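Local coordinates for nucleoside kinase (Methanococcus jannaschii, PDB 2C4E), which phosphorylates a wide range of nucleosides to nucleoside monophosphates, with inosine, guanosine and cytidine as its best substrates and ATP as its best phosphate donor, at residues A[46-51]-A[245-250]; A[156-161]-A[252-257]; A[274-279]-A[284-289]. All coordinates share one frame; numbering follows the deposited sequence.

Contact 1 of 3, residues A[46-51]-A[245-250]; sequences ANTAVG and AGDSYR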
loop_
_atom_site.group_PDB
_atom_site.type_symbol
_atom_site.label_atom_id
_atom_site.label_comp_id
_atom_site.label_asym_id
_atom_site.label_seq_id
_atom_site.Cartn_x
_atom_site.Cartn_y
_atom_site.Cartn_z
ATOM N N ALA A 46 8.175 18.575 2.647
ATOM C CA ALA A 46 8.902 18.167 3.834
ATOM C C ALA A 46 10.352 17.820 3.511
ATOM O O ALA A 46 11.257 18.207 4.238
ATOM C CB ALA A 46 8.215 16.992 4.478
ATOM N N ASN A 47 10.577 17.088 2.432
ATOM C CA ASN A 47 11.933 16.753 1.997
ATOM C C ASN A 47 12.775 18.016 1.873
ATOM O O ASN A 47 13.897 18.104 2.370
ATOM C CB ASN A 47 11.909 16.071 0.633
ATOM C CG ASN A 47 11.325 14.663 0.691
ATOM O OD1 ASN A 47 11.203 14.081 1.765
ATOM N ND2 ASN A 47 10.960 14.128 -0.463
ATOM N N THR A 48 12.209 18.993 1.199
ATOM C CA THR A 48 12.897 20.253 0.969
ATOM C C THR A 48 13.126 20.983 2.304
ATOM O O THR A 48 14.220 21.451 2.562
ATOM C CB THR A 48 12.118 21.118 -0.037
ATOM O OG1 THR A 48 11.899 20.403 -1.268
ATOM C CG2 THR A 48 12.939 22.311 -0.469
ATOM N N ALA A 49 12.103 21.060 3.158
ATOM C CA ALA A 49 12.204 21.747 4.447
ATOM C C ALA A 49 13.254 21.134 5.332
ATOM O O ALA A 49 13.997 21.849 5.996
ATOM C CB ALA A 49 10.861 21.760 5.175
ATOM N N VAL A 50 13.300 19.806 5.362
ATOM C CA VAL A 50 14.290 19.098 6.163
ATOM C C VAL A 50 15.695 19.303 5.601
ATOM O O VAL A 50 16.623 19.537 6.362
ATOM C CB VAL A 50 13.936 17.595 6.310
ATOM C CG1 VAL A 50 15.061 16.824 7.022
ATOM C CG2 VAL A 50 12.656 17.436 7.084
ATOM N N GLY A 51 15.853 19.237 4.280
ATOM C CA GLY A 51 17.143 19.512 3.650
ATOM C C GLY A 51 17.643 20.919 3.924
ATOM O O GLY A 51 18.834 21.140 4.168
ATOM N N ALA A 245 16.678 13.087 -4.724
ATOM C CA ALA A 245 17.686 13.938 -5.351
ATOM C C ALA A 245 17.165 15.303 -5.783
ATOM O O ALA A 245 17.793 16.309 -5.485
ATOM C CB ALA A 245 18.316 13.230 -6.536
ATOM N N GLY A 246 16.030 15.331 -6.478
ATOM C CA GLY A 246 15.446 16.582 -6.934
ATOM C C GLY A 246 15.139 17.546 -5.792
ATOM O O GLY A 246 15.533 18.723 -5.819
ATOM N N ASP A 247 14.441 17.061 -4.770
ATOM C CA ASP A 247 14.060 17.940 -3.662
ATOM C C ASP A 247 15.300 18.468 -2.964
ATOM O O ASP A 247 15.333 19.632 -2.537
ATOM C CB ASP A 247 13.160 17.224 -2.658
ATOM C CG ASP A 247 11.830 16.804 -3.256
ATOM O OD1 ASP A 247 11.283 17.549 -4.096
ATOM O OD2 ASP A 247 11.259 15.744 -2.938
ATOM N N SER A 248 16.331 17.627 -2.873
ATOM C CA SER A 248 17.568 18.017 -2.210
ATOM C C SER A 248 18.348 19.071 -2.986
ATOM O O SER A 248 18.981 19.919 -2.377
ATOM C CB SER A 248 18.455 16.808 -1.932
ATOM O OG SER A 248 19.018 16.311 -3.122
ATOM N N TYR A 249 18.294 19.022 -4.315
ATOM C CA TYR A 249 18.911 20.048 -5.142
ATOM C C TYR A 249 18.237 21.384 -4.868
ATOM O O TYR A 249 18.897 22.390 -4.742
ATOM C CB TYR A 249 18.760 19.723 -6.625
ATOM C CG TYR A 249 19.361 20.757 -7.567
ATOM C CD1 TYR A 249 20.598 20.528 -8.186
ATOM C CD2 TYR A 249 18.695 21.945 -7.866
ATOM C CE1 TYR A 249 21.156 21.461 -9.036
ATOM C CE2 TYR A 249 19.256 22.891 -8.740
ATOM C CZ TYR A 249 20.481 22.631 -9.325
ATOM O OH TYR A 249 21.043 23.554 -10.195
ATOM N N ARG A 250 16.906 21.392 -4.832
ATOM C CA ARG A 250 16.166 22.604 -4.518
ATOM C C ARG A 250 16.474 23.099 -3.099
ATOM O O ARG A 250 16.689 24.288 -2.909
ATOM C CB ARG A 250 14.665 22.396 -4.760
ATOM C CG ARG A 250 14.317 22.341 -6.253
ATOM C CD ARG A 250 13.611 21.093 -6.675
ATOM N NE ARG A 250 13.318 21.023 -8.107
ATOM C CZ ARG A 250 14.030 20.364 -9.014
ATOM N NH1 ARG A 250 15.148 19.724 -8.689
ATOM N NH2 ARG A 250 13.627 20.357 -10.284
#

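Contact 2 of 3, residues A[156-161]-A[252-257]; sequences LVSFDP and GFLSAY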
loop_
_atom_site.group_PDB
_atom_site.type_symbol
_atom_site.label_atom_id
_atom_site.label_comp_id
_atom_site.label_asym_id
_atom_site.label_seq_id
_atom_site.Cartn_x
_atom_site.Cartn_y
_atom_site.Cartn_z
ATOM N N LEU A 156 9.987 36.072 -2.000
ATOM C CA LEU A 156 10.391 35.450 -3.253
ATOM C C LEU A 156 9.645 34.132 -3.375
ATOM O O LEU A 156 9.532 33.405 -2.398
ATOM C CB LEU A 156 11.883 35.200 -3.269
ATOM C CG LEU A 156 12.676 36.503 -3.398
ATOM C CD1 LEU A 156 14.147 36.206 -3.193
ATOM C CD2 LEU A 156 12.451 37.171 -4.769
ATOM N N VAL A 157 9.108 33.856 -4.552
ATOM C CA VAL A 157 8.400 32.623 -4.797
ATOM C C VAL A 157 9.267 31.678 -5.597
ATOM O O VAL A 157 9.783 32.040 -6.644
ATOM C CB VAL A 157 7.095 32.891 -5.548
ATOM C CG1 VAL A 157 6.448 31.595 -5.971
ATOM C CG2 VAL A 157 6.164 33.756 -4.667
ATOM N N SER A 158 9.405 30.460 -5.087
ATOM C CA SER A 158 10.066 29.365 -5.783
ATOM C C SER A 158 8.996 28.311 -6.070
ATOM O O SER A 158 8.147 28.043 -5.229
ATOM C CB SER A 158 11.200 28.801 -4.918
ATOM O OG SER A 158 11.727 27.595 -5.460
ATOM N N PHE A 159 9.034 27.719 -7.261
ATOM C CA PHE A 159 7.975 26.807 -7.713
ATOM C C PHE A 159 8.564 25.724 -8.588
ATOM O O PHE A 159 9.383 25.990 -9.454
ATOM C CB PHE A 159 6.920 27.593 -8.514
ATOM C CG PHE A 159 5.856 26.754 -9.131
ATOM C CD1 PHE A 159 5.076 25.926 -8.345
ATOM C CD2 PHE A 159 5.618 26.804 -10.501
ATOM C CE1 PHE A 159 4.066 25.145 -8.920
ATOM C CE2 PHE A 159 4.618 26.006 -11.083
ATOM C CZ PHE A 159 3.851 25.190 -10.286
ATOM N N ASP A 160 8.129 24.500 -8.373
ATOM C CA ASP A 160 8.405 23.450 -9.333
ATOM C C ASP A 160 7.119 22.661 -9.489
ATOM O O ASP A 160 6.692 22.053 -8.535
ATOM C CB ASP A 160 9.519 22.538 -8.846
ATOM C CG ASP A 160 9.940 21.493 -9.893
ATOM O OD1 ASP A 160 9.157 21.078 -10.800
ATOM O OD2 ASP A 160 11.075 21.021 -9.890
ATOM N N PRO A 161 6.521 22.657 -10.672
ATOM C CA PRO A 161 5.275 21.909 -10.868
ATOM C C PRO A 161 5.452 20.400 -10.645
ATOM O O PRO A 161 4.482 19.735 -10.300
ATOM C CB PRO A 161 4.929 22.197 -12.321
ATOM C CG PRO A 161 6.237 22.550 -12.956
ATOM C CD PRO A 161 6.975 23.292 -11.925
ATOM N N GLY A 252 19.256 22.681 -1.431
ATOM C CA GLY A 252 20.589 23.251 -1.467
ATOM C C GLY A 252 20.618 24.598 -2.159
ATOM O O GLY A 252 21.235 25.547 -1.660
ATOM N N PHE A 253 19.940 24.679 -3.306
ATOM C CA PHE A 253 19.920 25.894 -4.115
ATOM C C PHE A 253 19.328 27.061 -3.323
ATOM O O PHE A 253 19.883 28.135 -3.260
ATOM C CB PHE A 253 19.098 25.648 -5.375
ATOM C CG PHE A 253 19.208 26.733 -6.400
ATOM C CD1 PHE A 253 19.962 26.529 -7.541
ATOM C CD2 PHE A 253 18.537 27.939 -6.248
ATOM C CE1 PHE A 253 20.082 27.516 -8.487
ATOM C CE2 PHE A 253 18.658 28.933 -7.209
ATOM C CZ PHE A 253 19.431 28.698 -8.338
ATOM N N LEU A 254 18.163 26.827 -2.736
ATOM C CA LEU A 254 17.449 27.863 -1.994
ATOM C C LEU A 254 18.161 28.223 -0.683
ATOM O O LEU A 254 18.163 29.380 -0.274
ATOM C CB LEU A 254 16.029 27.389 -1.703
ATOM C CG LEU A 254 15.179 27.165 -2.953
ATOM C CD1 LEU A 254 13.852 26.551 -2.556
ATOM C CD2 LEU A 254 14.957 28.479 -3.686
ATOM N N SER A 255 18.786 27.245 -0.043
ATOM C CA SER A 255 19.554 27.511 1.174
ATOM C C SER A 255 20.740 28.425 0.873
ATOM O O SER A 255 21.015 29.387 1.598
ATOM C CB SER A 255 20.042 26.210 1.821
ATOM O OG SER A 255 18.953 25.433 2.309
ATOM N N ALA A 256 21.451 28.103 -0.203
ATOM C CA ALA A 256 22.565 28.916 -0.668
ATOM C C ALA A 256 22.093 30.306 -1.024
ATOM O O ALA A 256 22.766 31.296 -0.735
ATOM C CB ALA A 256 23.225 28.272 -1.849
ATOM N N TYR A 257 20.915 30.404 -1.631
ATOM C CA TYR A 257 20.413 31.711 -1.987
ATOM C C TYR A 257 20.178 32.577 -0.753
ATOM O O TYR A 257 20.624 33.747 -0.709
ATOM C CB TYR A 257 19.155 31.619 -2.854
ATOM C CG TYR A 257 18.784 32.966 -3.381
ATOM C CD1 TYR A 257 19.345 33.436 -4.552
ATOM C CD2 TYR A 257 17.923 33.799 -2.679
ATOM C CE1 TYR A 257 19.034 34.701 -5.040
ATOM C CE2 TYR A 257 17.601 35.047 -3.158
ATOM C CZ TYR A 257 18.165 35.495 -4.335
ATOM O OH TYR A 257 17.853 36.752 -4.818
#

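Contact 3 of 3, residues A[274-279]-A[284-289]; sequences ASFVVE and QTNLPT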
loop_
_atom_site.group_PDB
_atom_site.type_symbol
_atom_site.label_atom_id
_atom_site.label_comp_id
_atom_site.label_asym_id
_atom_site.label_seq_id
_atom_site.Cartn_x
_atom_site.Cartn_y
_atom_site.Cartn_z
ATOM N N ALA A 274 22.500 17.113 -3.671
ATOM C CA ALA A 274 21.858 15.981 -4.328
ATOM C C ALA A 274 22.747 14.758 -4.375
ATOM O O ALA A 274 22.250 13.629 -4.353
ATOM C CB ALA A 274 21.437 16.358 -5.747
ATOM N N SER A 275 24.060 14.979 -4.434
ATOM C CA SER A 275 25.022 13.882 -4.499
ATOM C C SER A 275 25.073 13.073 -3.201
ATOM O O SER A 275 25.466 11.910 -3.225
ATOM C CB SER A 275 26.419 14.402 -4.865
ATOM O OG SER A 275 27.065 15.022 -3.762
ATOM N N PHE A 276 24.689 13.681 -2.075
ATOM C CA PHE A 276 24.620 12.962 -0.797
ATOM C C PHE A 276 23.350 12.133 -0.656
ATOM O O PHE A 276 23.379 11.007 -0.151
ATOM C CB PHE A 276 24.682 13.928 0.384
ATOM C CG PHE A 276 26.053 14.383 0.723
ATOM C CD1 PHE A 276 26.518 15.617 0.282
ATOM C CD2 PHE A 276 26.887 13.595 1.493
ATOM C CE1 PHE A 276 27.796 16.033 0.595
ATOM C CE2 PHE A 276 28.161 14.014 1.807
ATOM C CZ PHE A 276 28.613 15.240 1.358
ATOM N N VAL A 277 22.225 12.709 -1.061
ATOM C CA VAL A 277 20.929 12.094 -0.779
ATOM C C VAL A 277 20.756 10.795 -1.552
ATOM O O VAL A 277 20.190 9.832 -1.039
ATOM C CB VAL A 277 19.766 13.080 -1.053
ATOM C CG1 VAL A 277 18.421 12.424 -0.785
ATOM C CG2 VAL A 277 19.927 14.269 -0.172
ATOM N N VAL A 278 21.275 10.754 -2.772
ATOM C CA VAL A 278 21.215 9.539 -3.585
ATOM C C VAL A 278 22.011 8.348 -3.034
ATOM O O VAL A 278 21.896 7.244 -3.563
ATOM C CB VAL A 278 21.659 9.791 -5.051
ATOM C CG1 VAL A 278 20.723 10.757 -5.729
ATOM C CG2 VAL A 278 23.100 10.300 -5.124
ATOM N N GLU A 279 22.801 8.555 -1.982
ATOM C CA GLU A 279 23.640 7.488 -1.428
ATOM C C GLU A 279 22.912 6.550 -0.461
ATOM O O GLU A 279 23.489 5.551 -0.020
ATOM C CB GLU A 279 24.867 8.076 -0.725
ATOM C CG GLU A 279 25.725 8.944 -1.626
ATOM C CD GLU A 279 26.974 9.468 -0.947
ATOM O OE1 GLU A 279 27.136 9.284 0.282
ATOM O OE2 GLU A 279 27.809 10.056 -1.657
ATOM N N GLN A 284 15.115 11.686 2.979
ATOM C CA GLN A 284 15.705 12.513 4.030
ATOM C C GLN A 284 16.828 11.822 4.795
ATOM O O GLN A 284 17.455 12.428 5.665
ATOM C CB GLN A 284 14.621 12.972 5.003
ATOM C CG GLN A 284 13.491 13.727 4.323
ATOM C CD GLN A 284 12.350 14.049 5.259
ATOM O OE1 GLN A 284 12.517 14.013 6.465
ATOM N NE2 GLN A 284 11.191 14.377 4.704
ATOM N N THR A 285 17.095 10.563 4.470
ATOM C CA THR A 285 17.977 9.755 5.301
ATOM C C THR A 285 19.436 10.220 5.311
ATOM O O THR A 285 20.059 10.220 6.364
ATOM C CB THR A 285 17.862 8.273 4.915
ATOM O OG1 THR A 285 18.091 8.111 3.511
ATOM C CG2 THR A 285 16.446 7.799 5.111
ATOM N N ASN A 286 19.963 10.650 4.161
ATOM C CA ASN A 286 21.366 11.065 4.059
ATOM C C ASN A 286 21.507 12.527 3.665
ATOM O O ASN A 286 22.396 12.884 2.888
ATOM C CB ASN A 286 22.132 10.169 3.064
ATOM C CG ASN A 286 23.641 10.166 3.305
ATOM O OD1 ASN A 286 24.441 10.305 2.364
ATOM N ND2 ASN A 286 24.040 9.998 4.560
ATOM N N LEU A 287 20.643 13.372 4.224
ATOM C CA LEU A 287 20.723 14.806 3.964
ATOM C C LEU A 287 21.962 15.368 4.651
ATOM O O LEU A 287 22.192 15.114 5.840
ATOM C CB LEU A 287 19.450 15.524 4.426
ATOM C CG LEU A 287 18.241 15.319 3.511
ATOM C CD1 LEU A 287 16.974 15.784 4.201
ATOM C CD2 LEU A 287 18.388 16.029 2.179
ATOM N N PRO A 288 22.800 16.088 3.904
ATOM C CA PRO A 288 24.066 16.575 4.450
ATOM C C PRO A 288 23.974 17.916 5.189
ATOM O O PRO A 288 23.026 18.688 5.009
ATOM C CB PRO A 288 24.916 16.738 3.195
ATOM C CG PRO A 288 23.924 17.197 2.170
ATOM C CD PRO A 288 22.637 16.460 2.483
ATOM N N THR A 289 24.995 18.184 5.996
ATOM C CA THR A 289 25.198 19.497 6.586
ATOM C C THR A 289 25.863 20.422 5.584
ATOM O O THR A 289 26.423 19.974 4.586
ATOM C CB THR A 289 26.108 19.421 7.807
ATOM O OG1 THR A 289 27.396 18.904 7.427
ATOM C CG2 THR A 289 25.575 18.447 8.848
HETATM O O HOH W 1 19.003 9.627 1.436
#

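Contact 1 of 3, residues A[46-51]-A[245-250]
Asn47 and Asp247 join two helices in the buried heart of the kinase, where helix 44-54 meets the first turn of helix 245-258 at the catalytic centre. The short helical segments approach to 8.2 Å between axes and cross at -46°, a spacing close enough for polar side chains to meet directly. A single hydrogen bond spans the gap: Asn47 ND2 donates to Asp247 OD2 over 3.0 Å. It is almost straight, at 177°, and the acceptor lies nearly in the plane of the amide. The carboxylate is met on its anti side, the donor sitting 24° out of the carboxylate plane. With CG beside its backbone N, Asp247 turns its carboxylate to the amide; the CB atoms of Asn47 and Asp247 lie 3.7 Å apart. Gln284 NE2 probably donates to Asn47 OD1, so that both ends of the amide are engaged, which would set its rotation. Thr48 flanks the aspartate from the next position, its OG1 3.7 Å from Asp247 CB in plain van der Waals contact, while the hydroxyl is bonded to the carbonyl of Ala44. Farther along, Arg250 folds back on its own helix, NH1 donating to Gly246 O at 3.1 Å from above the carbonyl plane. Its NH2 is engaged by Asp160 and by Thr214, a residue of the ATP site. Asn47 and Asp247 both bind substrate; Asp247 is the probable proton acceptor, and Arg250 probably stabilises the transition state. In relatives this helix amino end faces the phosphate being transferred, and the arrangement is consistent with that here: an Asp at the end of a Gly-Ala-Gly-Asp run opening a helix is the signature of the PfkB active site in the ribokinase fold.

Contact 2 of 3, residues A[156-161]-A[252-257]
Ser158 and Leu254 face each other where strand 156-159 is covered by the second half of helix 245-258, and Leu156 with Tyr257 repeats the meeting nearer the edge of the interface. The backbones stay well apart, with the CA atoms of Ser158 and Leu254 8.4 Å from one another, so side chains alone fill the space. Leu254 offers both of its methyl groups to the serine: CD1 lies 3.7 Å from Ser158 OG, and CD2 is 4.0 Å from Ser158 CB. The forked leucine end thus sits against the whole short side chain. The hydroxyl, although it rests against methyls here, is not left without a polar mate, because it is hydrogen-bonded to His135 of the adjoining strand 131-136. Strand and helix run in roughly opposite directions, and residues two apart on the strand are matched with residues three apart on the helix. This is the layering of an alpha/beta Rossmann-like fold, in which the central sheet of the ribokinase family is sandwiched by helices; strand 156-159 is an interior strand between 131-136 and 182-186, and alternate residues such as Val157 and Phe159 point to its other side. At the second meeting point Leu156 advances a single methyl, CD1, to 3.6 Å from Tyr257 CE2, the two side chains crossing at about a right angle. Tyr257 can reach that far because its CG is anti to the backbone N (chi1 -171°), which throws the ring out from the helix toward the strand. The same methyl lies 4.1 Å from Tyr257 OH, so it borders the outer part of the ring. Phe182, from the neighbouring strand 182-186, packs edge-to-face with the tyrosine ring.

Contact 3 of 3, residues A[274-279]-A[284-289]
Pro288 lies over one face of the Phe276 ring, and the amide end of Asn286 stands at its edge, the ring and amide planes being 57° apart. The proline contact is a CH-pi interaction: its CB is 3.8 Å from the ring centroid and 23° off the ring normal, displaced toward CD1. With CG beside the backbone N (chi1 -80°), the ring leans from near the end of helix 263-277 over the returning chain. Arg296 makes a cation-pi contact with the same ring. Were Phe276 an alanine, the face over Pro288 CB would be gone, which would probably leave a gap there and Arg296 without its aromatic partner. Next to this pair, Val277 and Leu287 lie side by side, and Val277 CG2 approaches Leu287 CD2 to 3.3 Å, tighter than usual. A water joins Val277 O (2.8 Å), the Thr285 hydroxyl OG1 (2.7 Å) and Asn286 N, from which it accepts a bond. Glu279, close to Asn286, forms a salt bridge with Arg296. The type I turn from Gln284 to Leu287 carries the chain across the end of the helix before Thr289 takes the N-cap position of helix 290-299, its hydroxyl making a weak bond to Lys292 N. Apolar faces thus hold the side chains while one water links two main-chain groups and a hydroxyl, implying that the return after helix 263-277 is fixed by both.

In the fold
Helix 245-258 is the shared element: its first turn belongs to contact 1 and its later turns to contact 2, whose centres are about 10 Å apart. Along the chain these two alternate, strand 156-159 coming between helices 44-54 and 245-258, and the salt bridge of Arg250 with Asp160 ties them together. Contact 3 follows both, on helix 263-277 and the loop after it; its centre is about 9 Å from that of contact 1, which it touches through Gln284 and Val277. The centres of contacts 2 and 3 are about 18 Å apart, their nearest atoms about 7 Å. Helix 245-258 thus lies with its later turns on the central ribokinase sheet and its probably catalytic amino end beside helices 44-54 and 263-277.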